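Local coordinates for protein N-acetylglucosamine-6-phosphate deacetylase (Mycobacterium smegmatis, PDB 6FV4) that probably removes the acetyl group from N-acetylglucosamine-6-phosphate, as a metal-dependent hydrolase of the NagA family, at residues H136-C147 with T224-P232; M155-G164 with R183-L193. The protein carries 1 engineered substitution. One frame throughout, in Å; residues are numbered along the deposited sequence.

Contact 1. Residues H136-C147 with T224-P232. With CD (cadmium ion), chain J; ZN (zinc ion), chain H.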
loop_
_atom_site.group_PDB
_atom_site.type_symbol
_atom_site.label_atom_id
_atom_site.label_comp_id
_atom_site.label_asym_id
_atom_site.label_seq_id
_atom_site.Cartn_x
_atom_site.Cartn_y
_atom_site.Cartn_z
ATOM N N HIS B 136 -14.658 -4.867 -23.532
ATOM C CA HIS B 136 -14.805 -4.470 -22.145
ATOM C C HIS B 136 -15.939 -3.461 -22.069
ATOM O O HIS B 136 -15.899 -2.429 -22.751
ATOM C CB HIS B 136 -13.492 -3.875 -21.636
ATOM C CG HIS B 136 -13.605 -3.119 -20.348
ATOM N ND1 HIS B 136 -12.809 -2.029 -20.070
ATOM C CD2 HIS B 136 -14.372 -3.313 -19.247
ATOM C CE1 HIS B 136 -13.100 -1.563 -18.869
ATOM N NE2 HIS B 136 -14.031 -2.332 -18.339
ATOM N N LEU B 137 -16.950 -3.753 -21.258
ATOM C CA LEU B 137 -18.041 -2.807 -21.040
ATOM C C LEU B 137 -17.717 -1.992 -19.797
ATOM O O LEU B 137 -17.930 -2.447 -18.668
ATOM C CB LEU B 137 -19.373 -3.528 -20.890
ATOM C CG LEU B 137 -19.679 -4.534 -22.006
ATOM C CD1 LEU B 137 -20.998 -5.212 -21.706
ATOM C CD2 LEU B 137 -19.702 -3.835 -23.345
ATOM N N GLU B 138 -17.183 -0.789 -20.006
ATOM C CA GLU B 138 -16.958 0.158 -18.910
ATOM C C GLU B 138 -18.189 1.052 -18.777
ATOM O O GLU B 138 -18.198 2.231 -19.140
ATOM C CB GLU B 138 -15.701 0.976 -19.137
ATOM C CG GLU B 138 -15.356 1.806 -17.879
ATOM C CD GLU B 138 -14.097 2.594 -18.019
ATOM O OE1 GLU B 138 -13.790 2.977 -19.149
ATOM O OE2 GLU B 138 -13.425 2.835 -16.995
ATOM N N GLY B 139 -19.247 0.447 -18.245
ATOM C CA GLY B 139 -20.556 1.049 -18.246
ATOM C C GLY B 139 -21.542 0.104 -18.909
ATOM O O GLY B 139 -21.159 -0.783 -19.677
ATOM N N PRO B 140 -22.837 0.291 -18.650
ATOM C CA PRO B 140 -23.475 1.417 -17.960
ATOM C C PRO B 140 -23.761 1.208 -16.474
ATOM O O PRO B 140 -24.370 2.073 -15.846
ATOM C CB PRO B 140 -24.800 1.542 -18.716
ATOM C CG PRO B 140 -25.153 0.111 -18.978
ATOM C CD PRO B 140 -23.845 -0.625 -19.222
ATOM N N TRP B 141 -23.349 0.079 -15.914
ATOM C CA TRP B 141 -23.712 -0.253 -14.538
ATOM C C TRP B 141 -22.714 0.316 -13.532
ATOM O O TRP B 141 -22.183 -0.358 -12.634
ATOM C CB TRP B 141 -23.870 -1.759 -14.438
ATOM C CG TRP B 141 -24.826 -2.189 -15.523
ATOM C CD1 TRP B 141 -26.111 -1.766 -15.680
ATOM C CD2 TRP B 141 -24.560 -3.075 -16.618
ATOM N NE1 TRP B 141 -26.676 -2.350 -16.786
ATOM C CE2 TRP B 141 -25.747 -3.158 -17.384
ATOM C CE3 TRP B 141 -23.443 -3.814 -17.023
ATOM C CZ2 TRP B 141 -25.843 -3.940 -18.529
ATOM C CZ3 TRP B 141 -23.534 -4.590 -18.150
ATOM C CH2 TRP B 141 -24.736 -4.654 -18.899
ATOM N N LEU B 142 -22.485 1.614 -13.700
ATOM C CA LEU B 142 -21.551 2.419 -12.925
ATOM C C LEU B 142 -22.304 3.372 -12.002
ATOM O O LEU B 142 -23.524 3.548 -12.099
ATOM C CB LEU B 142 -20.628 3.206 -13.858
ATOM C CG LEU B 142 -19.998 2.426 -15.010
ATOM C CD1 LEU B 142 -19.055 3.313 -15.795
ATOM C CD2 LEU B 142 -19.279 1.175 -14.501
ATOM N N SER B 143 -21.557 3.987 -11.083
ATOM C CA SER B 143 -22.162 4.925 -10.145
ATOM C C SER B 143 -21.140 5.879 -9.548
ATOM O O SER B 143 -20.883 5.837 -8.344
ATOM C CB SER B 143 -22.870 4.173 -9.018
ATOM O OG SER B 143 -23.815 5.015 -8.377
ATOM N N THR B 144 -20.543 6.738 -10.366
ATOM C CA THR B 144 -19.754 7.825 -9.805
ATOM C C THR B 144 -19.931 9.066 -10.665
ATOM O O THR B 144 -20.208 8.983 -11.870
ATOM C CB THR B 144 -18.259 7.473 -9.668
ATOM O OG1 THR B 144 -17.609 8.491 -8.901
ATOM C CG2 THR B 144 -17.579 7.391 -11.027
ATOM N N LEU B 145 -19.799 10.220 -10.015
ATOM C CA LEU B 145 -19.788 11.512 -10.684
ATOM C C LEU B 145 -18.409 12.152 -10.657
ATOM O O LEU B 145 -18.258 13.300 -11.094
ATOM C CB LEU B 145 -20.822 12.449 -10.048
ATOM C CG LEU B 145 -22.235 11.884 -9.888
ATOM C CD1 LEU B 145 -23.232 12.971 -9.474
ATOM C CD2 LEU B 145 -22.691 11.186 -11.179
ATOM N N ARG B 146 -17.403 11.445 -10.144
ATOM C CA ARG B 146 -16.057 11.988 -10.049
ATOM C C ARG B 146 -15.479 12.221 -11.441
ATOM O O ARG B 146 -15.979 11.702 -12.448
ATOM C CB ARG B 146 -15.147 11.051 -9.246
ATOM C CG ARG B 146 -15.529 10.955 -7.779
ATOM C CD ARG B 146 -14.724 9.910 -7.007
ATOM N NE ARG B 146 -15.276 9.787 -5.661
ATOM C CZ ARG B 146 -14.882 10.513 -4.620
ATOM N NH1 ARG B 146 -13.895 11.386 -4.751
ATOM N NH2 ARG B 146 -15.469 10.349 -3.442
ATOM N N CYS B 147 -14.427 13.034 -11.489
ATOM C CA CYS B 147 -13.723 13.273 -12.739
ATOM C C CYS B 147 -13.219 11.955 -13.307
ATOM O O CYS B 147 -12.595 11.153 -12.605
ATOM C CB CYS B 147 -12.567 14.241 -12.522
ATOM S SG CYS B 147 -13.114 15.930 -12.210
ATOM N N THR B 224 -10.814 -1.705 -12.034
ATOM C CA THR B 224 -10.731 -0.785 -13.170
ATOM C C THR B 224 -10.046 0.512 -12.756
ATOM O O THR B 224 -10.504 1.175 -11.824
ATOM C CB THR B 224 -12.127 -0.457 -13.717
ATOM O OG1 THR B 224 -12.829 -1.665 -14.003
ATOM C CG2 THR B 224 -12.027 0.361 -14.981
ATOM N N HIS B 225 -9.023 0.910 -13.529
ATOM C CA HIS B 225 -8.034 1.954 -13.249
ATOM C C HIS B 225 -8.065 2.471 -11.809
ATOM O O HIS B 225 -8.642 3.531 -11.517
ATOM C CB HIS B 225 -8.140 3.124 -14.243
ATOM C CG HIS B 225 -9.526 3.678 -14.416
ATOM N ND1 HIS B 225 -10.401 3.854 -13.367
ATOM C CD2 HIS B 225 -10.168 4.129 -15.519
ATOM C CE1 HIS B 225 -11.522 4.390 -13.811
ATOM N NE2 HIS B 225 -11.396 4.585 -15.109
ATOM N N LEU B 226 -7.445 1.691 -10.923
ATOM C CA LEU B 226 -7.348 1.984 -9.498
ATOM C C LEU B 226 -7.033 3.449 -9.243
ATOM O O LEU B 226 -6.152 4.021 -9.884
ATOM C CB LEU B 226 -6.258 1.111 -8.868
ATOM C CG LEU B 226 -6.411 0.927 -7.361
ATOM C CD1 LEU B 226 -7.470 -0.088 -7.045
ATOM C CD2 LEU B 226 -5.081 0.500 -6.729
ATOM N N PHE B 227 -7.785 4.036 -8.304
ATOM C CA PHE B 227 -7.719 5.416 -7.826
ATOM C C PHE B 227 -8.457 6.395 -8.736
ATOM O O PHE B 227 -8.928 7.436 -8.261
ATOM C CB PHE B 227 -6.267 5.877 -7.619
ATOM C CG PHE B 227 -5.629 5.319 -6.370
ATOM C CD1 PHE B 227 -5.868 5.905 -5.127
ATOM C CD2 PHE B 227 -4.816 4.194 -6.438
ATOM C CE1 PHE B 227 -5.279 5.391 -3.965
ATOM C CE2 PHE B 227 -4.231 3.670 -5.286
ATOM C CZ PHE B 227 -4.464 4.270 -4.041
ATOM N N ASN B 228 -8.567 6.099 -10.028
ATOM C CA ASN B 228 -9.327 6.976 -10.924
ATOM C C ASN B 228 -10.800 6.612 -10.883
ATOM O O ASN B 228 -11.154 5.430 -10.901
ATOM C CB ASN B 228 -8.817 6.894 -12.362
ATOM C CG ASN B 228 -7.386 7.332 -12.490
ATOM O OD1 ASN B 228 -6.529 6.574 -12.956
ATOM N ND2 ASN B 228 -7.105 8.554 -12.053
ATOM N N ALA B 229 -11.658 7.637 -10.811
ATOM C CA ALA B 229 -13.117 7.459 -10.793
ATOM C C ALA B 229 -13.549 6.557 -9.641
ATOM O O ALA B 229 -14.416 5.697 -9.782
ATOM C CB ALA B 229 -13.631 6.917 -12.129
ATOM N N MET B 230 -12.948 6.766 -8.480
ATOM C CA MET B 230 -13.103 5.844 -7.373
ATOM C C MET B 230 -12.993 6.638 -6.081
ATOM O O MET B 230 -12.246 7.614 -6.018
ATOM C CB MET B 230 -12.019 4.763 -7.477
ATOM C CG MET B 230 -11.917 3.787 -6.346
ATOM S SD MET B 230 -10.625 2.596 -6.782
ATOM C CE MET B 230 -11.425 1.731 -8.140
ATOM N N ARG B 231 -13.763 6.238 -5.078
ATOM C CA ARG B 231 -13.673 6.870 -3.770
ATOM C C ARG B 231 -12.246 6.750 -3.226
ATOM O O ARG B 231 -11.612 5.703 -3.380
ATOM C CB ARG B 231 -14.671 6.209 -2.819
ATOM C CG ARG B 231 -14.592 6.668 -1.386
ATOM C CD ARG B 231 -15.468 5.801 -0.505
ATOM N NE ARG B 231 -16.884 6.024 -0.761
ATOM C CZ ARG B 231 -17.768 6.353 0.176
ATOM N NH1 ARG B 231 -17.382 6.495 1.438
ATOM N NH2 ARG B 231 -19.040 6.536 -0.153
ATOM N N PRO B 232 -11.697 7.799 -2.620
ATOM C CA PRO B 232 -10.319 7.727 -2.120
ATOM C C PRO B 232 -10.201 6.898 -0.846
ATOM O O PRO B 232 -11.190 6.508 -0.218
ATOM C CB PRO B 232 -9.970 9.193 -1.842
ATOM C CG PRO B 232 -11.290 9.816 -1.528
ATOM C CD PRO B 232 -12.254 9.158 -2.474
HETATM CD CD CD J . -13.041 5.222 -16.821
HETATM ZN ZN ZN H . -11.933 3.602 -19.821
HETATM O O HOH W 1 -12.323 7.633 -16.197
#
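Pro232 and Arg146 meet over a guanidinium face: CD of the proline sits 3.2 Å above the plane of the Arg146 guanidinium, toward its rim, and Arg231 CA lies over the same face. The His225 ring is held between Asn228 CB on one face and Thr224 CG2 over the centre of the other, while Thr224 CG2 also reaches the edge of the His136 ring. With CG placed between the backbone N and the carbonyl carbon (chi1 50°), the His225 ring turns its NE2 to the cadmium ion, 2.5 Å away. Glu138 arrives as an extended chain, and its carboxylate, inclined 53° to that ring, bridges two metals: OE2 lies 2.4 Å from the cadmium ion and OE1 2.1 Å from the zinc ion. This is the binuclear centre of an amidohydrolase; His150, His204 and water 1 also bind the cadmium ion, and His72 and His74 the zinc ion. Farther out, Thr144 CG2 packs 4.1 Å from Ala229 CB. Thr144 OG1 accepts from Arg146 N, 3.2 Å away, in an ST turn, and Glu206 binds both this hydroxyl and Arg146 NE. The segment carrying Glu138 lies on strand 134-138, beside strand 174-179, whose Thr178 hydrogen-bonds His136 and Thr224; the 224-232 loop follows strand 222-223 and packs on strand 251-255 and helix 240-246.

Contact 2. Residues M155-G164 with R183-L193; sequences MRDPDPGEIG and RDGALAAIAQL
Asp157 and Arg183 form the salt bridge that spans the two segments. OD1 of Asp157 uses its anti lone pair to accept from Arg183 NE at 2.8 Å, near the guanidinium plane, and takes a weak second bond from Arg183 NH2; the two flat groups stand 67° apart. A bend at chi3 (76°) folds the arginine back, laying one guanidinium face over the backbone of Arg156, whose C is 3.1 Å from the plane.

Among the other hydrogen bonds, Gln192 NE2 reaches Pro160 O at 3.1 Å, nearly straight. Gly164 N binds the same oxygen from the opposite face of its carbonyl plane, inside helix 160-164. Water 2 joins Asp157 OD1 to Asp184 N, and water 3 donates to both Pro158 O and Gly185 O.

Apolar packing fills the middle: Ala189 CB lies 3.6 Å from Pro158 CB and 3.6 Å from Ile163 CD1, while Ile163 CG2 rests against Leu193 CD2. The short helical segments run nearly parallel, 26° apart, with 10.7 Å between their axes.

Asp184 OD2 comes within 3.8 Å of Asp157 OD2, a like-charge approach that Arg183 probably offsets. The chemistry is thus divided, with charge pairing and bridging water where the loops lead into the helices, and aliphatic packing plus one side-chain amide hydrogen bond between the helices and the proline that leads into the first.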
loop_
_atom_site.group_PDB
_atom_site.type_symbol
_atom_site.label_atom_id
_atom_site.label_comp_id
_atom_site.label_asym_id
_atom_site.label_seq_id
_atom_site.Cartn_x
_atom_site.Cartn_y
_atom_site.Cartn_z
ATOM N N MET B 155 -26.022 6.026 -16.611
ATOM C CA MET B 155 -25.731 4.990 -15.628
ATOM C C MET B 155 -27.035 4.418 -15.074
ATOM O O MET B 155 -28.004 5.148 -14.846
ATOM C CB MET B 155 -24.865 5.566 -14.491
ATOM C CG MET B 155 -23.507 6.065 -14.945
ATOM S SD MET B 155 -22.439 6.657 -13.596
ATOM C CE MET B 155 -23.610 7.672 -12.694
ATOM N N ARG B 156 -27.072 3.102 -14.873
ATOM C CA ARG B 156 -28.306 2.482 -14.414
ATOM C C ARG B 156 -27.991 1.196 -13.671
ATOM O O ARG B 156 -26.894 0.639 -13.790
ATOM C CB ARG B 156 -29.272 2.209 -15.585
ATOM C CG ARG B 156 -28.667 1.395 -16.730
ATOM C CD ARG B 156 -29.607 1.372 -17.952
ATOM N NE ARG B 156 -29.043 0.656 -19.098
ATOM C CZ ARG B 156 -28.264 1.200 -20.035
ATOM N NH1 ARG B 156 -27.935 2.486 -19.988
ATOM N NH2 ARG B 156 -27.825 0.453 -21.037
ATOM N N ASP B 157 -28.974 0.736 -12.896
ATOM C CA ASP B 157 -28.832 -0.503 -12.144
ATOM C C ASP B 157 -28.599 -1.671 -13.103
ATOM O O ASP B 157 -29.103 -1.661 -14.230
ATOM C CB ASP B 157 -30.088 -0.776 -11.314
ATOM C CG ASP B 157 -30.187 0.082 -10.043
ATOM O OD1 ASP B 157 -29.276 0.891 -9.736
ATOM O OD2 ASP B 157 -31.210 -0.073 -9.335
ATOM N N PRO B 158 -27.842 -2.707 -12.677
ATOM C CA PRO B 158 -27.613 -3.868 -13.554
ATOM C C PRO B 158 -28.788 -4.836 -13.599
ATOM O O PRO B 158 -28.954 -5.674 -12.706
ATOM C CB PRO B 158 -26.365 -4.528 -12.944
ATOM C CG PRO B 158 -26.433 -4.162 -11.510
ATOM C CD PRO B 158 -26.998 -2.761 -11.468
ATOM N N ASP B 159 -29.593 -4.730 -14.652
ATOM C CA ASP B 159 -30.751 -5.606 -14.858
ATOM C C ASP B 159 -30.304 -6.914 -15.503
ATOM O O ASP B 159 -29.647 -6.882 -16.548
ATOM C CB ASP B 159 -31.775 -4.901 -15.743
ATOM C CG ASP B 159 -32.776 -5.854 -16.364
ATOM O OD1 ASP B 159 -33.355 -6.682 -15.629
ATOM O OD2 ASP B 159 -32.993 -5.770 -17.591
ATOM N N PRO B 160 -30.610 -8.074 -14.917
ATOM C CA PRO B 160 -30.086 -9.320 -15.490
ATOM C C PRO B 160 -30.602 -9.607 -16.895
ATOM O O PRO B 160 -29.882 -10.228 -17.687
ATOM C CB PRO B 160 -30.520 -10.391 -14.476
ATOM C CG PRO B 160 -31.515 -9.745 -13.591
ATOM C CD PRO B 160 -31.240 -8.286 -13.602
ATOM N N GLY B 161 -31.812 -9.159 -17.234
ATOM C CA GLY B 161 -32.285 -9.288 -18.606
ATOM C C GLY B 161 -31.399 -8.563 -19.604
ATOM O O GLY B 161 -30.974 -9.140 -20.607
ATOM N N GLU B 162 -31.089 -7.288 -19.337
ATOM C CA GLU B 162 -30.218 -6.562 -20.261
ATOM C C GLU B 162 -28.814 -7.160 -20.304
ATOM O O GLU B 162 -28.173 -7.164 -21.361
ATOM C CB GLU B 162 -30.138 -5.079 -19.898
ATOM C CG GLU B 162 -29.209 -4.343 -20.840
ATOM C CD GLU B 162 -29.276 -2.853 -20.710
ATOM O OE1 GLU B 162 -30.045 -2.379 -19.852
ATOM O OE2 GLU B 162 -28.555 -2.157 -21.465
ATOM N N ILE B 163 -28.324 -7.686 -19.184
ATOM C CA ILE B 163 -27.002 -8.304 -19.189
ATOM C C ILE B 163 -26.998 -9.538 -20.087
ATOM O O ILE B 163 -26.120 -9.707 -20.944
ATOM C CB ILE B 163 -26.556 -8.623 -17.746
ATOM C CG1 ILE B 163 -26.284 -7.321 -16.992
ATOM C CG2 ILE B 163 -25.329 -9.502 -17.749
ATOM C CD1 ILE B 163 -25.723 -7.513 -15.589
ATOM N N GLY B 164 -27.996 -10.400 -19.932
ATOM C CA GLY B 164 -28.093 -11.557 -20.813
ATOM C C GLY B 164 -28.211 -11.175 -22.280
ATOM O O GLY B 164 -27.561 -11.776 -23.143
ATOM N N ARG B 183 -24.703 -0.352 -6.490
ATOM C CA ARG B 183 -26.013 -0.296 -7.134
ATOM C C ARG B 183 -26.851 -1.521 -6.776
ATOM O O ARG B 183 -26.331 -2.629 -6.605
ATOM C CB ARG B 183 -25.868 -0.193 -8.653
ATOM C CG ARG B 183 -25.152 1.058 -9.123
ATOM C CD ARG B 183 -25.496 1.362 -10.560
ATOM N NE ARG B 183 -26.838 1.940 -10.667
ATOM C CZ ARG B 183 -27.070 3.227 -10.887
ATOM N NH1 ARG B 183 -26.054 4.062 -11.040
ATOM N NH2 ARG B 183 -28.313 3.679 -10.953
ATOM N N ASP B 184 -28.156 -1.307 -6.639
ATOM C CA ASP B 184 -29.085 -2.423 -6.496
ATOM C C ASP B 184 -28.835 -3.450 -7.591
ATOM O O ASP B 184 -28.758 -3.104 -8.775
ATOM C CB ASP B 184 -30.533 -1.932 -6.561
ATOM C CG ASP B 184 -30.921 -1.098 -5.352
ATOM O OD1 ASP B 184 -30.528 -1.469 -4.223
ATOM O OD2 ASP B 184 -31.631 -0.081 -5.530
ATOM N N GLY B 185 -28.660 -4.711 -7.183
ATOM C CA GLY B 185 -28.428 -5.810 -8.099
ATOM C C GLY B 185 -26.990 -6.055 -8.508
ATOM O O GLY B 185 -26.748 -6.964 -9.316
ATOM N N ALA B 186 -26.029 -5.294 -7.964
ATOM C CA ALA B 186 -24.639 -5.403 -8.396
ATOM C C ALA B 186 -24.053 -6.767 -8.060
ATOM O O ALA B 186 -23.360 -7.373 -8.884
ATOM C CB ALA B 186 -23.796 -4.293 -7.749
ATOM N N LEU B 187 -24.276 -7.248 -6.832
ATOM C CA LEU B 187 -23.700 -8.530 -6.435
ATOM C C LEU B 187 -24.257 -9.663 -7.287
ATOM O O LEU B 187 -23.524 -10.586 -7.663
ATOM C CB LEU B 187 -23.952 -8.801 -4.949
ATOM C CG LEU B 187 -23.182 -7.911 -3.964
ATOM C CD1 LEU B 187 -23.327 -8.431 -2.545
ATOM C CD2 LEU B 187 -21.717 -7.836 -4.365
ATOM N N ALA B 188 -25.556 -9.624 -7.589
ATOM C CA ALA B 188 -26.127 -10.625 -8.484
ATOM C C ALA B 188 -25.525 -10.519 -9.881
ATOM O O ALA B 188 -25.218 -11.539 -10.512
ATOM C CB ALA B 188 -27.654 -10.480 -8.535
ATOM N N ALA B 189 -25.331 -9.294 -10.375
ATOM C CA ALA B 189 -24.755 -9.125 -11.710
ATOM C C ALA B 189 -23.353 -9.712 -11.785
ATOM O O ALA B 189 -22.995 -10.371 -12.764
ATOM C CB ALA B 189 -24.745 -7.646 -12.093
ATOM N N ILE B 190 -22.546 -9.498 -10.743
ATOM C CA ILE B 190 -21.208 -10.078 -10.709
ATOM C C ILE B 190 -21.280 -11.597 -10.773
ATOM O O ILE B 190 -20.487 -12.240 -11.465
ATOM C CB ILE B 190 -20.452 -9.610 -9.446
ATOM C CG1 ILE B 190 -20.134 -8.112 -9.553
ATOM C CG2 ILE B 190 -19.203 -10.458 -9.248
ATOM C CD1 ILE B 190 -19.761 -7.449 -8.240
ATOM N N ALA B 191 -22.205 -12.199 -10.029
ATOM C CA ALA B 191 -22.346 -13.648 -10.097
ATOM C C ALA B 191 -22.778 -14.079 -11.492
ATOM O O ALA B 191 -22.306 -15.097 -12.013
ATOM C CB ALA B 191 -23.347 -14.137 -9.049
ATOM N N GLN B 192 -23.650 -13.291 -12.119
ATOM C CA GLN B 192 -24.128 -13.607 -13.465
ATOM C C GLN B 192 -22.991 -13.543 -14.477
ATOM O O GLN B 192 -22.869 -14.415 -15.347
ATOM C CB GLN B 192 -25.247 -12.635 -13.848
ATOM C CG GLN B 192 -26.130 -13.084 -15.008
ATOM C CD GLN B 192 -27.021 -11.960 -15.506
ATOM O OE1 GLN B 192 -27.133 -10.907 -14.867
ATOM N NE2 GLN B 192 -27.648 -12.167 -16.660
ATOM N N LEU B 193 -22.132 -12.526 -14.358
ATOM C CA LEU B 193 -21.024 -12.369 -15.294
ATOM C C LEU B 193 -20.028 -13.511 -15.180
ATOM O O LEU B 193 -19.584 -14.054 -16.195
ATOM C CB LEU B 193 -20.342 -11.020 -15.059
ATOM C CG LEU B 193 -21.277 -9.879 -15.438
ATOM C CD1 LEU B 193 -20.853 -8.589 -14.740
ATOM C CD2 LEU B 193 -21.336 -9.707 -16.954
HETATM O O HOH W 2 -28.810 1.212 -7.220
HETATM O O HOH W 3 -28.576 -7.737 -11.213
#

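Contact 2 is nested in the chain between the two segments of contact 1: 136-147, 155-164, 183-193 and 224-232 follow in that order, and the two contact centres lie 16 Å apart on the same side of the chain's centre. Strand 134-138 leads to helix 160-170, and strand 174-179 to helix 186-195, consistent with the beta/alpha barrel of amidohydrolases. Contact 1 holds metal ligands, consistent with the C-terminal side of the barrel strands, whereas contact 2 pairs successive helices outside. Residues 140-142 join them directly: Leu142 O probably accepts from Arg183 NH1 at 2.8 Å, Pro140 O from Arg156 N at 3.1 Å, and Trp141 packs on Arg156 and Asp157. Residues following Glu138 thus rest on loops leading into both helices.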